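Long-range contacts in purine nucleosidase, (IunH-1) (Sulfolobus solfataricus, PDB 3T8J), which belongs to the nucleoside hydrolase family of alpha/beta enzymes, with a sodium ion bound at the C-terminal edge of the parallel strands of its central sheet: residues Ala11-Leu16 / Pro237-Thr242; Phe4-Asp9 / Leu119-Leu124; Arg257-Asp262 / Pro287-Val292. All coordinates share one frame; numbering follows the deposited sequence.

The three contacts illustrate how chemistry follows position in an alpha/beta fold. Contacts 1 and 2 are fully buried near the centre of the chain, about 10 Å apart between centres, and touch each other around one sodium ion and the same water. Contact 2 joins two parallel strands, and the loops just after their C-terminal ends supply ligands, while contact 1 packs the helix that follows the first of these strands against helix 237-246. Contact 3 reaches the same sheet but lies about 18 Å from contact 2 between centres, in the antiparallel part, where it is only partly buried. The buried pair adds carboxylates and metal bonds to backbone and apolar contacts; contact 3 relies on a neutral amide, backbone bonds and a few apolar touches.

Contact 1 of 3, residues Ala11-Leu16 / Pro237-Thr242; sequences AEDDVL and PDAITT. With NA (sodium ion), chain B.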
ATOM      1  N   ALA A  11       9.044 -14.743 -27.987  1.00 23.33           N
ATOM      2  CA  ALA A  11       8.024 -14.478 -28.999  1.00 23.48           C
ATOM      3  C   ALA A  11       8.742 -13.836 -30.219  1.00 24.52           C
ATOM      4  O   ALA A  11       9.991 -13.860 -30.318  1.00 23.77           O
ATOM      5  CB  ALA A  11       6.919 -13.571 -28.410  1.00 23.88           C
ATOM      6  N   GLU A  12       7.992 -13.269 -31.156  1.00 24.86           N
ATOM      7  CA  GLU A  12       8.565 -12.797 -32.419  1.00 24.97           C
ATOM      8  C   GLU A  12       9.781 -11.858 -32.296  1.00 25.55           C
ATOM      9  O   GLU A  12      10.803 -12.078 -32.939  1.00 25.34           O
ATOM     10  CB  GLU A  12       7.468 -12.197 -33.320  1.00 26.85           C
ATOM     11  CG  GLU A  12       6.899 -10.800 -32.906  1.00 27.62           C
ATOM     12  CD  GLU A  12       6.300 -10.742 -31.506  1.00 28.26           C
ATOM     13  OE1 GLU A  12       5.165 -11.273 -31.341  1.00 30.92           O
ATOM     14  OE2 GLU A  12       6.949 -10.164 -30.586  1.00 28.39           O
ATOM     15  N   ASP A  13       9.681 -10.860 -31.430  1.00 24.76           N
ATOM     16  CA  ASP A  13      10.735  -9.849 -31.370  1.00 24.88           C
ATOM     17  C   ASP A  13      11.963 -10.378 -30.624  1.00 23.82           C
ATOM     18  O   ASP A  13      13.075  -9.832 -30.803  1.00 24.36           O
ATOM     19  CB  ASP A  13      10.228  -8.537 -30.744  1.00 24.75           C
ATOM     20  CG  ASP A  13      10.677  -7.295 -31.515  1.00 27.05           C
ATOM     21  OD1 ASP A  13      10.701  -7.310 -32.769  1.00 29.12           O
ATOM     22  OD2 ASP A  13      10.972  -6.270 -30.880  1.00 26.64           O
ATOM     23  N   ASP A  14      11.804 -11.429 -29.810  1.00 22.72           N
ATOM     24  CA  ASP A  14      12.962 -12.112 -29.182  1.00 21.66           C
ATOM     25  C   ASP A  14      13.745 -12.874 -30.250  1.00 22.04           C
ATOM     26  O   ASP A  14      14.963 -12.857 -30.278  1.00 22.03           O
ATOM     27  CB  ASP A  14      12.525 -13.110 -28.083  1.00 21.39           C
ATOM     28  CG  ASP A  14      11.682 -12.485 -26.994  1.00 24.13           C
ATOM     29  OD1 ASP A  14      12.265 -12.140 -25.931  1.00 25.20           O
ATOM     30  OD2 ASP A  14      10.435 -12.332 -27.183  1.00 23.61           O
ATOM     31  N   VAL A  15      13.020 -13.625 -31.096  1.00 22.75           N
ATOM     32  CA  VAL A  15      13.648 -14.321 -32.223  1.00 23.83           C
ATOM     33  C   VAL A  15      14.403 -13.343 -33.119  1.00 24.55           C
ATOM     34  O   VAL A  15      15.592 -13.565 -33.452  1.00 24.81           O
ATOM     35  CB  VAL A  15      12.623 -15.126 -33.051  1.00 24.93           C
ATOM     36  CG1 VAL A  15      13.307 -15.728 -34.337  1.00 26.10           C
ATOM     37  CG2 VAL A  15      12.032 -16.233 -32.170  1.00 26.12           C
ATOM     38  N   LEU A  16      13.767 -12.230 -33.482  1.00 25.43           N
ATOM     39  CA  LEU A  16      14.455 -11.262 -34.341  1.00 26.41           C
ATOM     40  C   LEU A  16      15.676 -10.616 -33.663  1.00 25.98           C
ATOM     41  O   LEU A  16      16.674 -10.354 -34.319  1.00 26.64           O
ATOM     42  CB  LEU A  16      13.490 -10.191 -34.843  1.00 28.65           C
ATOM     43  CG  LEU A  16      13.924  -9.511 -36.139  1.00 30.79           C
ATOM     44  CD1 LEU A  16      13.689 -10.441 -37.341  1.00 33.45           C
ATOM     45  CD2 LEU A  16      13.187  -8.193 -36.351  1.00 31.81           C
ATOM     46  N   PRO A 237       9.920  -3.402 -29.865  1.00 22.01           N
ATOM     47  CA  PRO A 237      10.510  -3.060 -28.571  1.00 21.66           C
ATOM     48  C   PRO A 237      11.876  -3.706 -28.345  1.00 21.72           C
ATOM     49  O   PRO A 237      12.847  -3.027 -27.934  1.00 21.90           O
ATOM     50  CB  PRO A 237       9.463  -3.558 -27.552  1.00 20.88           C
ATOM     51  CG  PRO A 237       8.675  -4.592 -28.280  1.00 21.71           C
ATOM     52  CD  PRO A 237       8.647  -4.131 -29.726  1.00 23.00           C
ATOM     53  N   ASP A 238      11.972  -5.008 -28.571  1.00 21.38           N
ATOM     54  CA  ASP A 238      13.219  -5.744 -28.324  1.00 21.49           C
ATOM     55  C   ASP A 238      14.257  -5.516 -29.418  1.00 22.41           C
ATOM     56  O   ASP A 238      15.446  -5.369 -29.126  1.00 22.39           O
ATOM     57  CB  ASP A 238      12.905  -7.238 -28.165  1.00 21.74           C
ATOM     58  CG  ASP A 238      11.834  -7.486 -27.132  1.00 24.12           C
ATOM     59  OD1 ASP A 238      11.752  -6.733 -26.129  1.00 23.21           O
ATOM     60  OD2 ASP A 238      11.026  -8.430 -27.309  1.00 29.75           O
ATOM     61  N   ALA A 239      13.819  -5.450 -30.670  1.00 22.31           N
ATOM     62  CA  ALA A 239      14.755  -5.263 -31.763  1.00 23.97           C
ATOM     63  C   ALA A 239      15.407  -3.877 -31.739  1.00 24.42           C
ATOM     64  O   ALA A 239      16.580  -3.741 -32.085  1.00 25.64           O
ATOM     65  CB  ALA A 239      14.059  -5.545 -33.123  1.00 25.65           C
ATOM     66  N   ILE A 240      14.666  -2.856 -31.303  1.00 23.89           N
ATOM     67  CA  ILE A 240      15.256  -1.531 -31.092  1.00 24.40           C
ATOM     68  C   ILE A 240      16.290  -1.557 -29.964  1.00 24.02           C
ATOM     69  O   ILE A 240      17.391  -0.984 -30.104  1.00 24.44           O
ATOM     70  CB  ILE A 240      14.176  -0.455 -30.850  1.00 24.38           C
ATOM     71  CG1 ILE A 240      13.436  -0.139 -32.145  1.00 26.90           C
ATOM     72  CG2 ILE A 240      14.815   0.846 -30.307  1.00 25.63           C
ATOM     73  CD1 ILE A 240      12.154   0.735 -31.960  1.00 27.41           C
ATOM     74  N   THR A 241      15.956  -2.221 -28.852  1.00 21.81           N
ATOM     75  CA  THR A 241      16.885  -2.342 -27.733  1.00 21.92           C
ATOM     76  C   THR A 241      18.182  -3.003 -28.207  1.00 22.39           C
ATOM     77  O   THR A 241      19.280  -2.546 -27.907  1.00 23.25           O
ATOM     78  CB  THR A 241      16.271  -3.152 -26.581  1.00 19.68           C
ATOM     79  OG1 THR A 241      15.046  -2.514 -26.163  1.00 21.53           O
ATOM     80  CG2 THR A 241      17.247  -3.276 -25.389  1.00 21.29           C
ATOM     81  N   THR A 242      18.031  -4.087 -28.952  1.00 22.84           N
ATOM     82  CA  THR A 242      19.158  -4.851 -29.486  1.00 22.87           C
ATOM     83  C   THR A 242      20.000  -4.026 -30.470  1.00 24.62           C
ATOM     84  O   THR A 242      21.233  -4.060 -30.447  1.00 25.83           O
ATOM     85  CB  THR A 242      18.652  -6.151 -30.164  1.00 22.37           C
ATOM     86  OG1 THR A 242      17.839  -6.895 -29.236  1.00 21.90           O
ATOM     87  CG2 THR A 242      19.807  -7.036 -30.618  1.00 22.68           C
TER
HETATM   88 NA    NA B 401      11.390 -10.750 -24.329  1.00 24.44          NA
HETATM   89  O   HOH W   1       9.672 -10.058 -25.783  1.00 21.68           O
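Asp13 reaches from the helix beginning at Glu12 to the first turn of helix 237-246, and one carboxylate oxygen does the gripping. Ala239 N donates to Asp13 OD2 over 3.0 Å in a fairly straight bond (160° at the hydrogen), arriving from above the carboxylate plane. Asp238 N adds a weak, bent bond to that same Asp13 OD2 at 2.8 Å.

Beside this grip lies the metal. Asp14 OD1 binds the sodium ion at 2.3 Å, and a water binds it at 2.4 Å. The water lies within hydrogen-bonding distance of Asp14 OD2 and, at 2.6 Å, of Asp238 OD2, though it has more acceptors around it than protons to give; it probably eases the closeness of the two carboxylates. Asp9, Ile121 and Ser122 complete the coordination.

A second shell positions these groups. Asp14 CG lies beside its own backbone N (chi1 -56°), which keeps the carboxylate near the start of the helix, and Asp14 OD2 takes the N-H of the N-cap residue Ala11 at 2.9 Å, from above its carboxylate plane. The other oxygen of Asp13, OD1, is hydrogen-bonded by Tyr218 and His236, which fixes the carboxylate from outside the two helices.

Farther along, Leu16 CD2 meets Ala239 CB at 4.3 Å. The two short helical segments run in similar directions, 25° apart. Helix 209-227 lies against Glu12, Leu16 and Pro237, helix 297-308 covers Leu16 and Ala239, and the metal side faces the loop that follows strand 116-120.

Contact 2 of 3, residues Phe4-Asp9 / Leu119-Leu124; sequences FIIDCD and LAISPL. With NA (sodium ion), chain B.
Ile6 and Leu119 pair as neighbours in the parallel sheet of a Rossmann-like fold, whose strand order begins 3-2-1-4-5-6. Leu119 N donates to Ile5 O at 2.9 Å, and Asp7 N donates to Leu119 O at 3.1 Å, a ladder of two nearly straight bonds. On the face carrying Ile6 and Leu119 the packing is close: their side chains lie side by side, pointing the same way, with Ile6 CD1 3.8 Å from Leu119 CD2. Ile121 CD1 also meets Ile6 CD1, at 3.9 Å, the two side chains crossing at a slant, and Leu119 CB abuts the edge of the Phe4 ring.

The face carrying Asp7 is looser and watered. One water links Asp7 OD2 (2.6 Å) to Pro123 O; another sits within hydrogen-bonding distance of the same oxygen and of Ser122 O, with more acceptors around it than it can serve. Asp7 OD1 is held by Thr32 and Asn126.

Beyond the ladder the strand ends part around the sodium ion, which takes Asp9 OD2, Ile121 O and Ser122 OG as ligands, the last at 2.5 Å; Asn37 N holds the other oxygen of Asp9. With OG anti to the carbonyl carbon (chi1 -49°), Ser122 OG also donates to Asp7 O at 2.7 Å and accepts from Asp9 N at 3.0 Å.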
ATOM      1  N   PHE A   4      27.507 -11.847 -25.296  1.00 22.44           N
ATOM      2  CA  PHE A   4      26.165 -11.587 -24.776  1.00 21.47           C
ATOM      3  C   PHE A   4      25.443 -12.848 -24.299  1.00 20.61           C
ATOM      4  O   PHE A   4      25.507 -13.915 -24.936  1.00 21.07           O
ATOM      5  CB  PHE A   4      25.260 -11.015 -25.882  1.00 21.42           C
ATOM      6  CG  PHE A   4      25.331  -9.519 -26.047  1.00 20.99           C
ATOM      7  CD1 PHE A   4      26.458  -8.909 -26.567  1.00 22.14           C
ATOM      8  CD2 PHE A   4      24.252  -8.707 -25.715  1.00 22.47           C
ATOM      9  CE1 PHE A   4      26.511  -7.507 -26.719  1.00 25.38           C
ATOM     10  CE2 PHE A   4      24.294  -7.332 -25.885  1.00 25.22           C
ATOM     11  CZ  PHE A   4      25.426  -6.734 -26.402  1.00 24.46           C
ATOM     12  N   ILE A   5      24.673 -12.696 -23.230  1.00 19.13           N
ATOM     13  CA  ILE A   5      23.529 -13.581 -22.940  1.00 19.55           C
ATOM     14  C   ILE A   5      22.279 -12.842 -23.373  1.00 18.93           C
ATOM     15  O   ILE A   5      22.126 -11.645 -23.110  1.00 20.10           O
ATOM     16  CB  ILE A   5      23.408 -13.884 -21.442  1.00 19.78           C
ATOM     17  CG1 ILE A   5      24.582 -14.705 -20.970  1.00 20.37           C
ATOM     18  CG2 ILE A   5      22.053 -14.558 -21.117  1.00 21.29           C
ATOM     19  CD1 ILE A   5      24.586 -14.982 -19.438  1.00 23.97           C
ATOM     20  N   ILE A   6      21.355 -13.560 -24.043  1.00 18.99           N
ATOM     21  CA  ILE A   6      20.049 -12.989 -24.354  1.00 20.18           C
ATOM     22  C   ILE A   6      18.997 -13.742 -23.547  1.00 19.95           C
ATOM     23  O   ILE A   6      18.953 -14.961 -23.571  1.00 20.08           O
ATOM     24  CB  ILE A   6      19.750 -12.992 -25.901  1.00 21.11           C
ATOM     25  CG1 ILE A   6      18.418 -12.296 -26.215  1.00 20.94           C
ATOM     26  CG2 ILE A   6      19.800 -14.379 -26.505  1.00 22.67           C
ATOM     27  CD1 ILE A   6      18.180 -12.116 -27.736  1.00 22.78           C
ATOM     28  N   ASP A   7      18.172 -12.991 -22.817  1.00 19.69           N
ATOM     29  CA  ASP A   7      17.148 -13.529 -21.915  1.00 19.93           C
ATOM     30  C   ASP A   7      15.778 -13.266 -22.527  1.00 20.53           C
ATOM     31  O   ASP A   7      15.399 -12.116 -22.745  1.00 20.99           O
ATOM     32  CB  ASP A   7      17.302 -12.885 -20.527  1.00 19.81           C
ATOM     33  CG  ASP A   7      16.412 -13.535 -19.459  1.00 23.24           C
ATOM     34  OD1 ASP A   7      16.641 -14.700 -19.040  1.00 22.70           O
ATOM     35  OD2 ASP A   7      15.430 -12.869 -19.022  1.00 26.77           O
ATOM     36  N   CYS A   8      15.068 -14.364 -22.808  1.00 20.05           N
ATOM     37  CA  CYS A   8      13.885 -14.394 -23.686  1.00 20.48           C
ATOM     38  C   CYS A   8      12.640 -15.035 -23.046  1.00 20.30           C
ATOM     39  O   CYS A   8      12.694 -16.171 -22.557  1.00 20.69           O
ATOM     40  CB  CYS A   8      14.203 -15.225 -24.939  1.00 21.46           C
ATOM     41  SG  CYS A   8      15.508 -14.567 -25.951  1.00 23.87           S
ATOM     42  N   ASP A   9      11.501 -14.324 -23.118  1.00 20.33           N
ATOM     43  CA  ASP A   9      10.156 -14.910 -22.961  1.00 20.59           C
ATOM     44  C   ASP A   9       9.626 -15.117 -24.377  1.00 21.65           C
ATOM     45  O   ASP A   9       8.796 -14.378 -24.873  1.00 22.42           O
ATOM     46  CB  ASP A   9       9.202 -14.074 -22.068  1.00 19.45           C
ATOM     47  CG  ASP A   9       8.982 -12.617 -22.529  1.00 20.72           C
ATOM     48  OD1 ASP A   9       7.895 -12.063 -22.228  1.00 20.16           O
ATOM     49  OD2 ASP A   9       9.886 -11.968 -23.121  1.00 22.15           O
ATOM     50  N   LEU A 119      21.410  -8.987 -22.352  1.00 19.84           N
ATOM     51  CA  LEU A 119      20.319  -8.369 -23.101  1.00 19.76           C
ATOM     52  C   LEU A 119      19.001  -8.832 -22.465  1.00 19.64           C
ATOM     53  O   LEU A 119      18.519  -9.950 -22.708  1.00 20.00           O
ATOM     54  CB  LEU A 119      20.445  -8.727 -24.581  1.00 20.76           C
ATOM     55  CG  LEU A 119      19.391  -8.160 -25.520  1.00 21.85           C
ATOM     56  CD1 LEU A 119      19.314  -6.631 -25.484  1.00 22.12           C
ATOM     57  CD2 LEU A 119      19.637  -8.648 -26.959  1.00 22.44           C
ATOM     58  N   ALA A 120      18.489  -7.963 -21.586  1.00 19.18           N
ATOM     59  CA  ALA A 120      17.309  -8.195 -20.767  1.00 18.68           C
ATOM     60  C   ALA A 120      16.093  -7.638 -21.491  1.00 19.54           C
ATOM     61  O   ALA A 120      15.613  -6.534 -21.187  1.00 20.10           O
ATOM     62  CB  ALA A 120      17.478  -7.517 -19.385  1.00 19.48           C
ATOM     63  N   ILE A 121      15.577  -8.433 -22.430  1.00 18.84           N
ATOM     64  CA  ILE A 121      14.405  -8.045 -23.241  1.00 19.31           C
ATOM     65  C   ILE A 121      13.103  -8.693 -22.763  1.00 19.49           C
ATOM     66  O   ILE A 121      12.133  -8.762 -23.505  1.00 20.37           O
ATOM     67  CB  ILE A 121      14.640  -8.297 -24.756  1.00 20.19           C
ATOM     68  CG1 ILE A 121      15.160  -9.710 -25.044  1.00 19.99           C
ATOM     69  CG2 ILE A 121      15.641  -7.262 -25.308  1.00 21.34           C
ATOM     70  CD1 ILE A 121      15.070 -10.136 -26.539  1.00 23.55           C
ATOM     71  N   SER A 122      13.100  -9.161 -21.526  1.00 18.28           N
ATOM     72  CA  SER A 122      12.020  -9.949 -20.934  1.00 18.48           C
ATOM     73  C   SER A 122      11.858  -9.624 -19.453  1.00 17.96           C
ATOM     74  O   SER A 122      12.676  -8.860 -18.877  1.00 17.28           O
ATOM     75  CB  SER A 122      12.364 -11.438 -21.118  1.00 19.91           C
ATOM     76  OG  SER A 122      12.734 -11.706 -22.483  1.00 20.64           O
ATOM     77  N   PRO A 123      10.871 -10.217 -18.772  1.00 16.55           N
ATOM     78  CA  PRO A 123      10.821 -10.073 -17.306  1.00 16.90           C
ATOM     79  C   PRO A 123      12.166 -10.454 -16.637  1.00 16.47           C
ATOM     80  O   PRO A 123      12.892 -11.299 -17.141  1.00 16.92           O
ATOM     81  CB  PRO A 123       9.666 -10.988 -16.903  1.00 17.08           C
ATOM     82  CG  PRO A 123       8.775 -11.000 -18.114  1.00 17.21           C
ATOM     83  CD  PRO A 123       9.746 -11.032 -19.256  1.00 16.43           C
ATOM     84  N   LEU A 124      12.493  -9.819 -15.513  1.00 16.47           N
ATOM     85  CA  LEU A 124      13.850  -9.830 -14.982  1.00 17.10           C
ATOM     86  C   LEU A 124      14.158 -10.927 -13.931  1.00 16.49           C
ATOM     87  O   LEU A 124      15.191 -10.923 -13.243  1.00 16.97           O
ATOM     88  CB  LEU A 124      14.171  -8.423 -14.453  1.00 17.05           C
ATOM     89  CG  LEU A 124      14.326  -7.335 -15.530  1.00 18.70           C
ATOM     90  CD1 LEU A 124      14.279  -5.905 -14.922  1.00 19.22           C
ATOM     91  CD2 LEU A 124      15.621  -7.465 -16.306  1.00 20.17           C
TER
HETATM   92 NA    NA B 401      11.390 -10.750 -24.329  1.00 24.44          NA
HETATM   93  O   HOH W   2      15.064 -12.747 -16.425  1.00 15.78           O
HETATM   94  O   HOH W   3      15.287 -10.081 -19.296  1.00 16.26           O
HETATM   95  O   HOH W   1       9.672 -10.058 -25.783  1.00 21.68           O

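Contact 3 of 3, residues Arg257-Asp262 / Pro287-Val292; sequences RFVVID and PNAEIV
The Phe258 ring and the Asn288 amide meet obliquely, their planes 34° apart, with ring atom CD1 4.0 Å from Asn288 CG. The side chains of Trp283 and Ser284 also touch that of Phe258. At the rim of the amide both polar atoms are engaged by one residue: Val259 N donates to Asn288 OD1 at 2.8 Å, and Asn288 ND2 donates to Val259 O at 3.0 Å, this acceptor lying close to the amide plane. Asn288 CG sits between its own backbone N and carbonyl carbon (chi1 62°), which brings CG toward Val259; ND2 also donates to Phe176 O.

Next to this pair the backbones form a classic beta bulge, Asn288 and Ala289 both facing Arg257. Arg257 O accepts from Asn288 N at 3.0 Å and, weakly, from Ala289 N, while Arg257 N donates to Ala289 O at 3.0 Å. The short strand segments then diverge, crossing at 96°, and Val259 CG2 packs on Ile291 CD1 at 3.8 Å. Val260, on the same strand, packs on Ile267 of the second subunit.

Where the strands part, therefore, the asparagine side chain takes over the role of a backbone partner, satisfying both the N-H and the carbonyl of Val259 with a neutral group and continuing the hydrogen bonding past the bulge.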
ATOM      1  N   ARG A 257      18.930   9.047 -15.006  1.00 25.94           N
ATOM      2  CA  ARG A 257      17.895   9.415 -14.046  1.00 25.47           C
ATOM      3  C   ARG A 257      17.756   8.375 -12.947  1.00 23.72           C
ATOM      4  O   ARG A 257      18.389   7.316 -13.024  1.00 23.46           O
ATOM      5  CB  ARG A 257      16.586   9.663 -14.812  1.00 25.91           C
ATOM      6  CG  ARG A 257      16.628  11.082 -15.420  1.00 28.19           C
ATOM      7  CD  ARG A 257      15.514  11.436 -16.339  1.00 29.11           C
ATOM      8  NE  ARG A 257      15.677  12.785 -16.859  1.00 32.38           N
ATOM      9  CZ  ARG A 257      14.878  13.358 -17.767  1.00 34.98           C
ATOM     10  NH1 ARG A 257      13.843  12.702 -18.283  1.00 33.59           N
ATOM     11  NH2 ARG A 257      15.111  14.609 -18.146  1.00 39.20           N
ATOM     12  N   PHE A 258      16.950   8.675 -11.924  1.00 23.04           N
ATOM     13  CA  PHE A 258      16.699   7.763 -10.824  1.00 22.71           C
ATOM     14  C   PHE A 258      15.316   7.113 -11.023  1.00 21.86           C
ATOM     15  O   PHE A 258      14.290   7.822 -11.033  1.00 22.44           O
ATOM     16  CB  PHE A 258      16.774   8.474  -9.460  1.00 23.28           C
ATOM     17  CG  PHE A 258      16.421   7.587  -8.292  1.00 23.37           C
ATOM     18  CD1 PHE A 258      17.210   6.503  -7.967  1.00 26.46           C
ATOM     19  CD2 PHE A 258      15.317   7.868  -7.498  1.00 23.51           C
ATOM     20  CE1 PHE A 258      16.889   5.688  -6.898  1.00 25.87           C
ATOM     21  CE2 PHE A 258      14.996   7.063  -6.431  1.00 24.95           C
ATOM     22  CZ  PHE A 258      15.771   5.971  -6.136  1.00 24.34           C
ATOM     23  N   VAL A 259      15.322   5.796 -11.214  1.00 20.75           N
ATOM     24  CA  VAL A 259      14.093   5.013 -11.516  1.00 19.90           C
ATOM     25  C   VAL A 259      13.702   4.193 -10.288  1.00 19.35           C
ATOM     26  O   VAL A 259      14.527   3.437  -9.754  1.00 21.07           O
ATOM     27  CB  VAL A 259      14.322   4.060 -12.677  1.00 19.42           C
ATOM     28  CG1 VAL A 259      13.012   3.266 -12.963  1.00 20.45           C
ATOM     29  CG2 VAL A 259      14.787   4.807 -13.945  1.00 22.13           C
ATOM     30  N   VAL A 260      12.437   4.341  -9.850  1.00 18.79           N
ATOM     31  CA  VAL A 260      11.868   3.546  -8.777  1.00 18.57           C
ATOM     32  C   VAL A 260      10.855   2.580  -9.408  1.00 17.64           C
ATOM     33  O   VAL A 260      10.103   3.023 -10.272  1.00 19.74           O
ATOM     34  CB  VAL A 260      11.155   4.394  -7.755  1.00 19.81           C
ATOM     35  CG1 VAL A 260      10.488   3.525  -6.686  1.00 21.30           C
ATOM     36  CG2 VAL A 260      12.184   5.334  -7.053  1.00 22.17           C
ATOM     37  N   ILE A 261      10.933   1.306  -9.015  1.00 17.82           N
ATOM     38  CA  ILE A 261       9.964   0.292  -9.499  1.00 17.52           C
ATOM     39  C   ILE A 261       8.867   0.147  -8.463  1.00 18.84           C
ATOM     40  O   ILE A 261       9.124  -0.126  -7.284  1.00 19.27           O
ATOM     41  CB  ILE A 261      10.650  -1.053  -9.673  1.00 17.48           C
ATOM     42  CG1 ILE A 261      11.901  -0.970 -10.546  1.00 18.79           C
ATOM     43  CG2 ILE A 261       9.630  -2.095 -10.219  1.00 18.38           C
ATOM     44  CD1 ILE A 261      11.649  -0.464 -11.978  1.00 19.08           C
ATOM     45  N   ASP A 262       7.617   0.271  -8.902  1.00 18.10           N
ATOM     46  CA  ASP A 262       6.463  -0.018  -8.030  1.00 18.87           C
ATOM     47  C   ASP A 262       6.239  -1.543  -7.984  1.00 18.98           C
ATOM     48  O   ASP A 262       5.936  -2.160  -9.023  1.00 18.27           O
ATOM     49  CB  ASP A 262       5.211   0.696  -8.522  1.00 18.91           C
ATOM     50  CG  ASP A 262       4.005   0.465  -7.615  1.00 20.66           C
ATOM     51  OD1 ASP A 262       3.698  -0.706  -7.279  1.00 21.77           O
ATOM     52  OD2 ASP A 262       3.334   1.465  -7.252  1.00 22.59           O
ATOM     53  N   PRO A 287      21.505   8.853  -9.913  1.00 27.41           N
ATOM     54  CA  PRO A 287      20.890   8.058 -10.993  1.00 26.67           C
ATOM     55  C   PRO A 287      21.249   6.579 -10.922  1.00 26.18           C
ATOM     56  O   PRO A 287      22.337   6.207 -10.504  1.00 27.35           O
ATOM     57  CB  PRO A 287      21.469   8.661 -12.260  1.00 27.77           C
ATOM     58  CG  PRO A 287      22.665   9.424 -11.843  1.00 31.43           C
ATOM     59  CD  PRO A 287      22.411   9.882 -10.443  1.00 30.32           C
ATOM     60  N   ASN A 288      20.323   5.731 -11.371  1.00 23.97           N
ATOM     61  CA  ASN A 288      20.559   4.292 -11.459  1.00 24.41           C
ATOM     62  C   ASN A 288      20.329   3.715 -12.863  1.00 24.46           C
ATOM     63  O   ASN A 288      20.512   2.511 -13.065  1.00 25.35           O
ATOM     64  CB  ASN A 288      19.747   3.513 -10.399  1.00 24.07           C
ATOM     65  CG  ASN A 288      18.271   3.672 -10.565  1.00 23.21           C
ATOM     66  OD1 ASN A 288      17.846   4.482 -11.359  1.00 22.25           O
ATOM     67  ND2 ASN A 288      17.468   2.897  -9.800  1.00 25.20           N
ATOM     68  N   ALA A 289      19.992   4.539 -13.841  1.00 23.92           N
ATOM     69  CA  ALA A 289      19.761   4.044 -15.205  1.00 23.80           C
ATOM     70  C   ALA A 289      19.914   5.136 -16.221  1.00 24.72           C
ATOM     71  O   ALA A 289      19.535   6.278 -15.970  1.00 26.81           O
ATOM     72  CB  ALA A 289      18.367   3.415 -15.335  1.00 22.76           C
ATOM     73  N   GLU A 290      20.472   4.788 -17.372  1.00 23.72           N
ATOM     74  CA  GLU A 290      20.513   5.675 -18.511  1.00 24.80           C
ATOM     75  C   GLU A 290      19.314   5.325 -19.360  1.00 24.46           C
ATOM     76  O   GLU A 290      19.207   4.185 -19.810  1.00 24.95           O
ATOM     77  CB  GLU A 290      21.778   5.482 -19.307  1.00 26.74           C
ATOM     78  CG  GLU A 290      21.915   6.402 -20.466  1.00 30.14           C
ATOM     79  CD  GLU A 290      23.210   6.139 -21.217  1.00 36.23           C
ATOM     80  OE1 GLU A 290      23.390   4.989 -21.715  1.00 36.56           O
ATOM     81  OE2 GLU A 290      24.019   7.075 -21.294  1.00 38.56           O
ATOM     82  N   ILE A 291      18.445   6.288 -19.579  1.00 23.34           N
ATOM     83  CA  ILE A 291      17.189   6.040 -20.294  1.00 22.62           C
ATOM     84  C   ILE A 291      17.272   6.619 -21.708  1.00 23.77           C
ATOM     85  O   ILE A 291      17.679   7.759 -21.905  1.00 24.97           O
ATOM     86  CB  ILE A 291      15.986   6.659 -19.535  1.00 22.45           C
ATOM     87  CG1 ILE A 291      15.973   6.183 -18.077  1.00 23.13           C
ATOM     88  CG2 ILE A 291      14.671   6.401 -20.304  1.00 22.82           C
ATOM     89  CD1 ILE A 291      14.779   6.754 -17.221  1.00 25.76           C
ATOM     90  N   VAL A 292      16.869   5.822 -22.708  1.00 23.16           N
ATOM     91  CA  VAL A 292      16.809   6.277 -24.095  1.00 25.00           C
ATOM     92  C   VAL A 292      15.450   6.921 -24.355  1.00 25.81           C
ATOM     93  O   VAL A 292      14.408   6.292 -24.140  1.00 25.23           O
ATOM     94  CB  VAL A 292      17.038   5.105 -25.073  1.00 24.71           C
ATOM     95  CG1 VAL A 292      16.812   5.541 -26.531  1.00 26.31           C
ATOM     96  CG2 VAL A 292      18.451   4.515 -24.861  1.00 26.11           C
TER